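Protein osa (Shigella flexneri, PDB 4O7K) suppresses the oncogenicity of Agrobacterium tumefaciens and is a plasmid fertility inhibition factor of the ParB/Srx superfamily. Local coordinates at residues A[43-48]-A[66-71]; A[145-148]-A[153-156]; A[130-135]-A[164-169]. The protein carries 1 engineered substitution. One frame throughout, in Å; residues are numbered along the deposited sequence.

Contact 1 (A[43-48]-A[66-71]); sequences VVWRLP and DFIVYV
The indole of Trp-45 and the phenol of Tyr-70 meet near their edges; the pair is oblique, with the five-membered ring and the phenol in planes at 83° and centroids 5.5 Å apart. On the indole edge Tyr-70 OH lies near the nitrogen, and Ile-68 CD1 lies in the plane at the far, six-membered end, 3.6 Å from Trp-45 CH2. One indole face carries Val-43 CG1, 3.8 Å above the ring plane and displaced toward the rim. Ile-68 CG2 takes a similar place over one face of Tyr-70, while Trp-45 CE2 sits at the phenol edge, 3.8 Å from Tyr-70 CE1.

The polar link is a hydrogen bond from Trp-45 NE1 to Tyr-70 OH, 3.1 Å long and distinctly bent at 138°, although the oxygen stays close to the indole plane. Side chains alone bridge the gap, for the CA atoms of Trp-45 and Tyr-70 are 11.3 Å apart. The CB of Tyr-70 does not point at the other strand, but with CG opposite the carbonyl carbon (chi1 -62°) the hydroxyl end is carried over to the indole.

The contact joins strand 44-47 of the mixed sheet to strand 67-72 of the smaller antiparallel sheet. Pro-155 touches both Trp-45 and Tyr-70, and Leu-182 of helix 179-189 touches both Trp-45 and Ile-68, so the indole is packed among both sheets and the C-terminal helix. In this largely apolar setting the buried indole N-H is satisfied by a tyrosine hydroxyl, which helps to hold the phenol end at the indole edge while the isoleucine methyl packs against another part of it.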
loop_
_atom_site.group_PDB
_atom_site.type_symbol
_atom_site.label_atom_id
_atom_site.label_comp_id
_atom_site.label_asym_id
_atom_site.label_seq_id
_atom_site.Cartn_x
_atom_site.Cartn_y
_atom_site.Cartn_z
ATOM N N VAL A 43 -10.571 -1.911 13.742
ATOM C CA VAL A 43 -10.006 -2.949 12.901
ATOM C C VAL A 43 -8.495 -2.778 12.869
ATOM O O VAL A 43 -7.990 -1.710 12.522
ATOM C CB VAL A 43 -10.578 -2.904 11.490
ATOM C CG1 VAL A 43 -9.911 -3.958 10.611
ATOM C CG2 VAL A 43 -12.086 -3.116 11.541
ATOM N N VAL A 44 -7.781 -3.826 13.267
ATOM C CA VAL A 44 -6.326 -3.806 13.270
ATOM C C VAL A 44 -5.780 -5.038 12.567
ATOM O O VAL A 44 -6.274 -6.149 12.773
ATOM C CB VAL A 44 -5.764 -3.739 14.706
ATOM C CG1 VAL A 44 -4.243 -3.911 14.701
ATOM C CG2 VAL A 44 -6.154 -2.418 15.361
ATOM N N TRP A 45 -4.781 -4.839 11.713
ATOM C CA TRP A 45 -4.065 -5.963 11.118
ATOM C C TRP A 45 -2.657 -6.084 11.661
ATOM O O TRP A 45 -1.984 -5.085 11.908
ATOM C CB TRP A 45 -3.961 -5.831 9.608
ATOM C CG TRP A 45 -5.220 -5.821 8.849
ATOM C CD1 TRP A 45 -5.838 -6.889 8.269
ATOM C CD2 TRP A 45 -6.000 -4.670 8.511
ATOM N NE1 TRP A 45 -6.974 -6.480 7.613
ATOM C CE2 TRP A 45 -7.094 -5.121 7.742
ATOM C CE3 TRP A 45 -5.888 -3.306 8.798
ATOM C CZ2 TRP A 45 -8.069 -4.248 7.249
ATOM C CZ3 TRP A 45 -6.859 -2.439 8.298
ATOM C CH2 TRP A 45 -7.935 -2.922 7.543
ATOM N N ARG A 46 -2.219 -7.331 11.825
ATOM C CA ARG A 46 -0.816 -7.649 11.973
ATOM C C ARG A 46 -0.251 -7.860 10.576
ATOM O O ARG A 46 -0.845 -8.575 9.764
ATOM C CB ARG A 46 -0.628 -8.907 12.837
ATOM C CG ARG A 46 0.808 -9.422 12.859
ATOM C CD ARG A 46 0.955 -10.800 13.527
ATOM N NE ARG A 46 2.327 -11.278 13.344
ATOM C CZ ARG A 46 2.703 -12.214 12.476
ATOM N NH1 ARG A 46 1.810 -12.846 11.719
ATOM N NH2 ARG A 46 3.988 -12.523 12.368
ATOM N N LEU A 47 0.878 -7.229 10.280
ATOM C CA LEU A 47 1.513 -7.415 8.975
ATOM C C LEU A 47 2.891 -8.033 9.174
ATOM O O LEU A 47 3.740 -7.446 9.839
ATOM C CB LEU A 47 1.623 -6.080 8.211
ATOM C CG LEU A 47 0.337 -5.433 7.691
ATOM C CD1 LEU A 47 -0.388 -4.759 8.836
ATOM C CD2 LEU A 47 0.663 -4.394 6.634
ATOM N N PRO A 48 3.107 -9.234 8.618
ATOM C CA PRO A 48 4.442 -9.841 8.663
ATOM C C PRO A 48 5.418 -8.969 7.885
ATOM O O PRO A 48 5.050 -8.482 6.814
ATOM C CB PRO A 48 4.255 -11.194 7.971
ATOM C CG PRO A 48 2.755 -11.405 7.877
ATOM C CD PRO A 48 2.148 -10.042 7.846
ATOM N N ASP A 66 -15.842 4.359 3.211
ATOM C CA ASP A 66 -14.605 3.978 2.533
ATOM C C ASP A 66 -14.594 2.479 2.254
ATOM O O ASP A 66 -15.380 1.726 2.825
ATOM C CB ASP A 66 -13.379 4.329 3.370
ATOM C CG ASP A 66 -13.131 5.812 3.461
ATOM O OD1 ASP A 66 -13.507 6.546 2.520
ATOM O OD2 ASP A 66 -12.540 6.234 4.478
ATOM N N PHE A 67 -13.693 2.055 1.380
ATOM C CA PHE A 67 -13.526 0.644 1.065
ATOM C C PHE A 67 -12.090 0.227 1.301
ATOM O O PHE A 67 -11.166 1.005 1.074
ATOM C CB PHE A 67 -13.916 0.363 -0.388
ATOM C CG PHE A 67 -15.389 0.234 -0.604
ATOM C CD1 PHE A 67 -16.211 1.348 -0.559
ATOM C CD2 PHE A 67 -15.955 -1.004 -0.844
ATOM C CE1 PHE A 67 -17.568 1.219 -0.744
ATOM C CE2 PHE A 67 -17.311 -1.138 -1.036
ATOM C CZ PHE A 67 -18.120 -0.030 -0.978
ATOM N N ILE A 68 -11.896 -1.000 1.769
ATOM C CA ILE A 68 -10.550 -1.526 1.917
ATOM C C ILE A 68 -10.190 -2.388 0.715
ATOM O O ILE A 68 -10.983 -3.212 0.257
ATOM C CB ILE A 68 -10.409 -2.330 3.218
ATOM C CG1 ILE A 68 -10.385 -1.362 4.413
ATOM C CG2 ILE A 68 -9.136 -3.167 3.184
ATOM C CD1 ILE A 68 -10.856 -1.984 5.703
ATOM N N VAL A 69 -8.987 -2.173 0.200
ATOM C CA VAL A 69 -8.425 -3.037 -0.818
ATOM C C VAL A 69 -7.112 -3.616 -0.286
ATOM O O VAL A 69 -6.233 -2.880 0.179
ATOM C CB VAL A 69 -8.168 -2.289 -2.140
ATOM C CG1 VAL A 69 -7.681 -3.250 -3.213
ATOM C CG2 VAL A 69 -9.442 -1.554 -2.589
ATOM N N TYR A 70 -6.997 -4.934 -0.330
ATOM C CA TYR A 70 -5.735 -5.588 -0.005
ATOM C C TYR A 70 -4.916 -5.644 -1.272
ATOM O O TYR A 70 -5.335 -6.260 -2.254
ATOM C CB TYR A 70 -5.960 -6.991 0.548
ATOM C CG TYR A 70 -6.747 -6.994 1.832
ATOM C CD1 TYR A 70 -6.201 -6.487 3.005
ATOM C CD2 TYR A 70 -8.046 -7.476 1.865
ATOM C CE1 TYR A 70 -6.926 -6.471 4.181
ATOM C CE2 TYR A 70 -8.780 -7.456 3.025
ATOM C CZ TYR A 70 -8.212 -6.964 4.179
ATOM O OH TYR A 70 -8.947 -6.962 5.331
ATOM N N VAL A 71 -3.760 -4.994 -1.275
ATOM C CA VAL A 71 -3.017 -4.920 -2.520
ATOM C C VAL A 71 -1.753 -5.755 -2.504
ATOM O O VAL A 71 -1.099 -5.944 -1.474
ATOM C CB VAL A 71 -2.643 -3.450 -2.906
ATOM C CG1 VAL A 71 -3.899 -2.588 -3.017
ATOM C CG2 VAL A 71 -1.673 -2.849 -1.913
#

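Contact 2 (A[145-148]-A[153-156]); sequences WLLA and VFPV. With PO4 (phosphate ion), chain C.
Helix 140-148 and strand 153-158 follow each other across a short loop and come closest at Leu-146 and Phe-154, whose CA atoms are 8.0 Å apart. The phenyl ring of Phe-154 fills this gap and is met by two consecutive leucines in different ways. Leu-146 CD1 rests over one face in a CH-pi contact, 4.0 Å from the centroid of the Phe-154 ring and 18° off its normal, closest to the CG side of the ring. Leu-147 instead crosses the phenyl group at about a right angle and brings CD2 to the edge, 3.9 Å from Phe-154 CE2. The phenylalanine reaches both because its CG lies between backbone nitrogen and carbonyl carbon (chi1 50°), a crowded position that swings the ring toward the helix.

Phe-76 adds an edge-to-face contact to Phe-154, and Leu-47 touches both Leu-146 and Phe-154. On another side of the helix Trp-145 stacks with His-149 and Phe-110. Its NE1 donates a bent hydrogen bond (138°) to O1 of a phosphate ion, 3.2 Å away, and the same ion is also hydrogen-bonded to NE2 of His-149 and of His-52.

The helix therefore has two chemical sides. Its leucines help to bury the Phe-154 ring through apolar and CH-pi contacts, while on the other side two imidazole nitrogens and the Trp-145 N-H gather round an anion that probably came from the crystallisation liquor; whether this site has a natural ligand is not established.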
loop_
_atom_site.group_PDB
_atom_site.type_symbol
_atom_site.label_atom_id
_atom_site.label_comp_id
_atom_site.label_asym_id
_atom_site.label_seq_id
_atom_site.Cartn_x
_atom_site.Cartn_y
_atom_site.Cartn_z
ATOM N N TRP A 145 7.549 2.873 3.393
ATOM C CA TRP A 145 8.099 2.043 4.459
ATOM C C TRP A 145 7.739 0.585 4.181
ATOM O O TRP A 145 8.612 -0.282 4.159
ATOM C CB TRP A 145 7.576 2.499 5.830
ATOM C CG TRP A 145 8.259 1.819 7.011
ATOM C CD1 TRP A 145 9.340 2.282 7.721
ATOM C CD2 TRP A 145 7.904 0.559 7.603
ATOM N NE1 TRP A 145 9.673 1.388 8.716
ATOM C CE2 TRP A 145 8.808 0.322 8.664
ATOM C CE3 TRP A 145 6.911 -0.394 7.335
ATOM C CZ2 TRP A 145 8.746 -0.820 9.457
ATOM C CZ3 TRP A 145 6.850 -1.526 8.125
ATOM C CH2 TRP A 145 7.763 -1.730 9.178
ATOM N N LEU A 146 6.457 0.335 3.903
ATOM C CA LEU A 146 5.968 -1.020 3.659
ATOM C C LEU A 146 6.638 -1.622 2.438
ATOM O O LEU A 146 7.062 -2.774 2.453
ATOM C CB LEU A 146 4.437 -1.035 3.489
ATOM C CG LEU A 146 3.577 -0.658 4.706
ATOM C CD1 LEU A 146 2.191 -0.207 4.261
ATOM C CD2 LEU A 146 3.458 -1.833 5.661
ATOM N N LEU A 147 6.746 -0.827 1.384
ATOM C CA LEU A 147 7.346 -1.295 0.138
ATOM C C LEU A 147 8.838 -1.603 0.307
ATOM O O LEU A 147 9.323 -2.660 -0.120
ATOM C CB LEU A 147 7.129 -0.259 -0.960
ATOM C CG LEU A 147 5.692 -0.185 -1.469
ATOM C CD1 LEU A 147 5.596 0.882 -2.553
ATOM C CD2 LEU A 147 5.237 -1.555 -1.986
ATOM N N ALA A 148 9.555 -0.689 0.953
ATOM C CA ALA A 148 10.991 -0.860 1.163
ATOM C C ALA A 148 11.259 -2.046 2.080
ATOM O O ALA A 148 12.309 -2.682 1.984
ATOM C CB ALA A 148 11.613 0.417 1.735
ATOM N N VAL A 153 1.674 -7.991 1.131
ATOM C CA VAL A 153 0.306 -7.524 0.933
ATOM C C VAL A 153 -0.039 -6.585 2.083
ATOM O O VAL A 153 0.328 -6.833 3.239
ATOM C CB VAL A 153 -0.710 -8.708 0.871
ATOM C CG1 VAL A 153 -2.144 -8.205 0.719
ATOM C CG2 VAL A 153 -0.368 -9.657 -0.269
ATOM N N PHE A 154 -0.712 -5.481 1.770
ATOM C CA PHE A 154 -1.177 -4.595 2.813
ATOM C C PHE A 154 -2.483 -3.946 2.368
ATOM O O PHE A 154 -2.765 -3.869 1.171
ATOM C CB PHE A 154 -0.100 -3.549 3.177
ATOM C CG PHE A 154 0.496 -2.815 1.995
ATOM C CD1 PHE A 154 -0.129 -1.697 1.472
ATOM C CD2 PHE A 154 1.708 -3.216 1.454
ATOM C CE1 PHE A 154 0.422 -1.007 0.402
ATOM C CE2 PHE A 154 2.274 -2.531 0.388
ATOM C CZ PHE A 154 1.631 -1.426 -0.142
ATOM N N PRO A 155 -3.303 -3.517 3.331
ATOM C CA PRO A 155 -4.556 -2.848 2.978
ATOM C C PRO A 155 -4.353 -1.362 2.692
ATOM O O PRO A 155 -3.432 -0.749 3.240
ATOM C CB PRO A 155 -5.431 -3.040 4.218
ATOM C CG PRO A 155 -4.484 -3.315 5.341
ATOM C CD PRO A 155 -3.152 -3.708 4.784
ATOM N N VAL A 156 -5.204 -0.816 1.835
ATOM C CA VAL A 156 -5.252 0.620 1.582
ATOM C C VAL A 156 -6.721 1.014 1.560
ATOM O O VAL A 156 -7.601 0.153 1.461
ATOM C CB VAL A 156 -4.571 1.021 0.257
ATOM C CG1 VAL A 156 -3.073 0.744 0.298
ATOM C CG2 VAL A 156 -5.225 0.302 -0.925
HETATM P P PO4 C . 13.179 0.177 10.458
HETATM O O1 PO4 C . 12.784 1.231 9.434
HETATM O O2 PO4 C . 13.535 -1.113 9.758
HETATM O O3 PO4 C . 14.373 0.640 11.259
HETATM O O4 PO4 C . 12.032 -0.057 11.411
#

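Contact 3 (A[130-135]-A[164-169]); sequences GHFAVC and AVMLAE
Phe-132 reaches toward helix 161-171 with its CG trans to the backbone nitrogen (chi1 -178°), which extends the ring from the strand to Met-166 and Leu-167. Met-166 likewise sends CG out opposite its own nitrogen, though chi1 of -154° is well off the staggered value. Its CG then approaches the phenyl ring obliquely, 4.0 Å from Phe-132 CE1, and the bend at the thioether turns the terminal methyl away from the ring.

Leu-167 arrives with CD2 at the edge of the same ring, near its plane, but the separation of 4.5 Å from Phe-132 CZ makes this a loose contact. Further along the strand Val-134 CG1 lies 3.7 Å from Leu-167 CD2; the valine adopts two conformations, so this closer meeting holds for one of them and is less certain.

The strand segment 131-135 passes the helix segment 164-169 at 111° between their directions, with the axes 10.1 Å apart. Pro-125 of the neighbouring strand 118-128 touches Phe-132, Met-166 and Leu-167 alike. An isopropyl alcohol molecule, probably from the crystallisation liquor, lies about 4 Å from the Phe-132 side chain.

No hydrogen bond crosses between the segments. Between them the contact is made by apolar side chains, and His-170 of the same helix adds a ring stack on Phe-132. The edge strand of the mixed sheet thus meets the helix through an apolar contact that runs from buried Val-134 and Leu-167 to exposed Met-166.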
loop_
_atom_site.group_PDB
_atom_site.type_symbol
_atom_site.label_atom_id
_atom_site.label_comp_id
_atom_site.label_asym_id
_atom_site.label_seq_id
_atom_site.Cartn_x
_atom_site.Cartn_y
_atom_site.Cartn_z
ATOM N N GLY A 130 -2.594 8.172 -20.706
ATOM C CA GLY A 130 -3.275 7.038 -21.291
ATOM C C GLY A 130 -3.062 5.700 -20.606
ATOM O O GLY A 130 -3.421 4.675 -21.178
ATOM N N HIS A 131 -2.486 5.681 -19.401
ATOM C CA HIS A 131 -2.380 4.411 -18.671
ATOM C C HIS A 131 -2.838 4.486 -17.215
ATOM O O HIS A 131 -2.948 5.559 -16.619
ATOM C CB HIS A 131 -0.944 3.851 -18.727
ATOM C CG HIS A 131 0.109 4.769 -18.182
ATOM N ND1 HIS A 131 0.974 5.470 -18.991
ATOM C CD2 HIS A 131 0.458 5.077 -16.906
ATOM C CE1 HIS A 131 1.803 6.181 -18.243
ATOM N NE2 HIS A 131 1.506 5.965 -16.976
ATOM N N PHE A 132 -3.123 3.319 -16.655
ATOM C CA PHE A 132 -3.566 3.220 -15.276
ATOM C C PHE A 132 -2.441 3.594 -14.313
ATOM O O PHE A 132 -1.283 3.250 -14.540
ATOM C CB PHE A 132 -4.061 1.804 -14.972
ATOM C CG PHE A 132 -4.572 1.647 -13.585
ATOM C CD1 PHE A 132 -5.886 1.961 -13.284
ATOM C CD2 PHE A 132 -3.728 1.231 -12.560
ATOM C CE1 PHE A 132 -6.361 1.844 -11.993
ATOM C CE2 PHE A 132 -4.196 1.115 -11.270
ATOM C CZ PHE A 132 -5.520 1.420 -10.985
ATOM N N ALA A 133 -2.788 4.289 -13.233
ATOM C CA ALA A 133 -1.830 4.562 -12.174
ATOM C C ALA A 133 -2.539 4.721 -10.836
ATOM O O ALA A 133 -3.762 4.794 -10.775
ATOM C CB ALA A 133 -1.007 5.826 -12.497
ATOM N N VAL A 134 -1.761 4.756 -9.759
ATOM C CA VAL A 134 -2.335 5.066 -8.457
ATOM C C VAL A 134 -1.729 6.351 -7.913
ATOM O O VAL A 134 -0.545 6.635 -8.098
ATOM C CB VAL A 134 -2.140 3.921 -7.432
ATOM C CG1 VAL A 134 -2.832 2.662 -7.911
ATOM C CG2 VAL A 134 -0.676 3.653 -7.187
ATOM N N CYS A 135 -2.574 7.152 -7.274
ATOM C CA CYS A 135 -2.133 8.394 -6.655
ATOM C C CYS A 135 -2.696 8.438 -5.233
ATOM O O CYS A 135 -3.428 7.529 -4.813
ATOM C CB CYS A 135 -2.576 9.628 -7.477
ATOM S SG CYS A 135 -4.375 9.773 -7.675
ATOM N N ALA A 164 -12.625 1.420 -5.599
ATOM C CA ALA A 164 -12.058 0.277 -4.897
ATOM C C ALA A 164 -11.990 -0.933 -5.819
ATOM O O ALA A 164 -10.999 -1.655 -5.835
ATOM C CB ALA A 164 -12.874 -0.047 -3.643
ATOM N N VAL A 165 -13.030 -1.135 -6.620
ATOM C CA VAL A 165 -13.042 -2.281 -7.515
ATOM C C VAL A 165 -11.973 -2.121 -8.600
ATOM O O VAL A 165 -11.300 -3.095 -8.962
ATOM C CB VAL A 165 -14.445 -2.498 -8.141
ATOM C CG1 VAL A 165 -14.378 -3.500 -9.287
ATOM C CG2 VAL A 165 -15.419 -2.994 -7.071
ATOM N N MET A 166 -11.795 -0.891 -9.088
ATOM C CA MET A 166 -10.744 -0.575 -10.053
ATOM C C MET A 166 -9.343 -0.831 -9.491
ATOM O O MET A 166 -8.494 -1.417 -10.165
ATOM C CB MET A 166 -10.859 0.891 -10.495
ATOM C CG MET A 166 -10.297 1.152 -11.857
ATOM S SD MET A 166 -10.556 2.898 -12.288
ATOM C CE MET A 166 -12.306 3.086 -11.981
ATOM N N LEU A 167 -9.094 -0.382 -8.262
ATOM C CA LEU A 167 -7.838 -0.703 -7.586
ATOM C C LEU A 167 -7.633 -2.221 -7.477
ATOM O O LEU A 167 -6.580 -2.754 -7.852
ATOM C CB LEU A 167 -7.802 -0.066 -6.194
ATOM C CG LEU A 167 -7.583 1.450 -6.185
ATOM C CD1 LEU A 167 -7.951 2.043 -4.826
ATOM C CD2 LEU A 167 -6.146 1.795 -6.549
ATOM N N ALA A 168 -8.642 -2.917 -6.962
ATOM C CA ALA A 168 -8.564 -4.368 -6.824
ATOM C C ALA A 168 -8.257 -5.033 -8.172
ATOM O O ALA A 168 -7.407 -5.916 -8.248
ATOM C CB ALA A 168 -9.860 -4.916 -6.232
ATOM N N GLU A 169 -8.916 -4.569 -9.237
ATOM C CA GLU A 169 -8.652 -5.083 -10.581
ATOM C C GLU A 169 -7.172 -5.041 -10.957
ATOM O O GLU A 169 -6.606 -6.041 -11.399
ATOM C CB GLU A 169 -9.438 -4.290 -11.633
ATOM C CG GLU A 169 -9.101 -4.704 -13.059
ATOM C CD GLU A 169 -9.787 -3.840 -14.108
ATOM O OE1 GLU A 169 -10.654 -3.023 -13.742
ATOM O OE2 GLU A 169 -9.451 -3.975 -15.301
#

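Overall arrangement
Contact 1 comes first along the chain, and contact 2 then falls within the span between the two segments of contact 3. Contacts 1 and 2, with centres about 10 Å apart, share the antiparallel sheet: strands 67-72 and 153-158 are neighbours, probably hydrogen-bonded from Val-69 O to Val-156 N and from Val-71 N to Phe-154 O. Contact 3 lies about 18 Å from contact 1 and 16 Å from contact 2, centre to centre. Contact 1 ties strand 44-47 of the mixed sheet directly to strand 67-72 of the smaller one; contact 3 ties strand 131-136 to helix 161-171, whose Ala-164 packs on Phe-67 and Val-69, uniting the two sheets in one compact body.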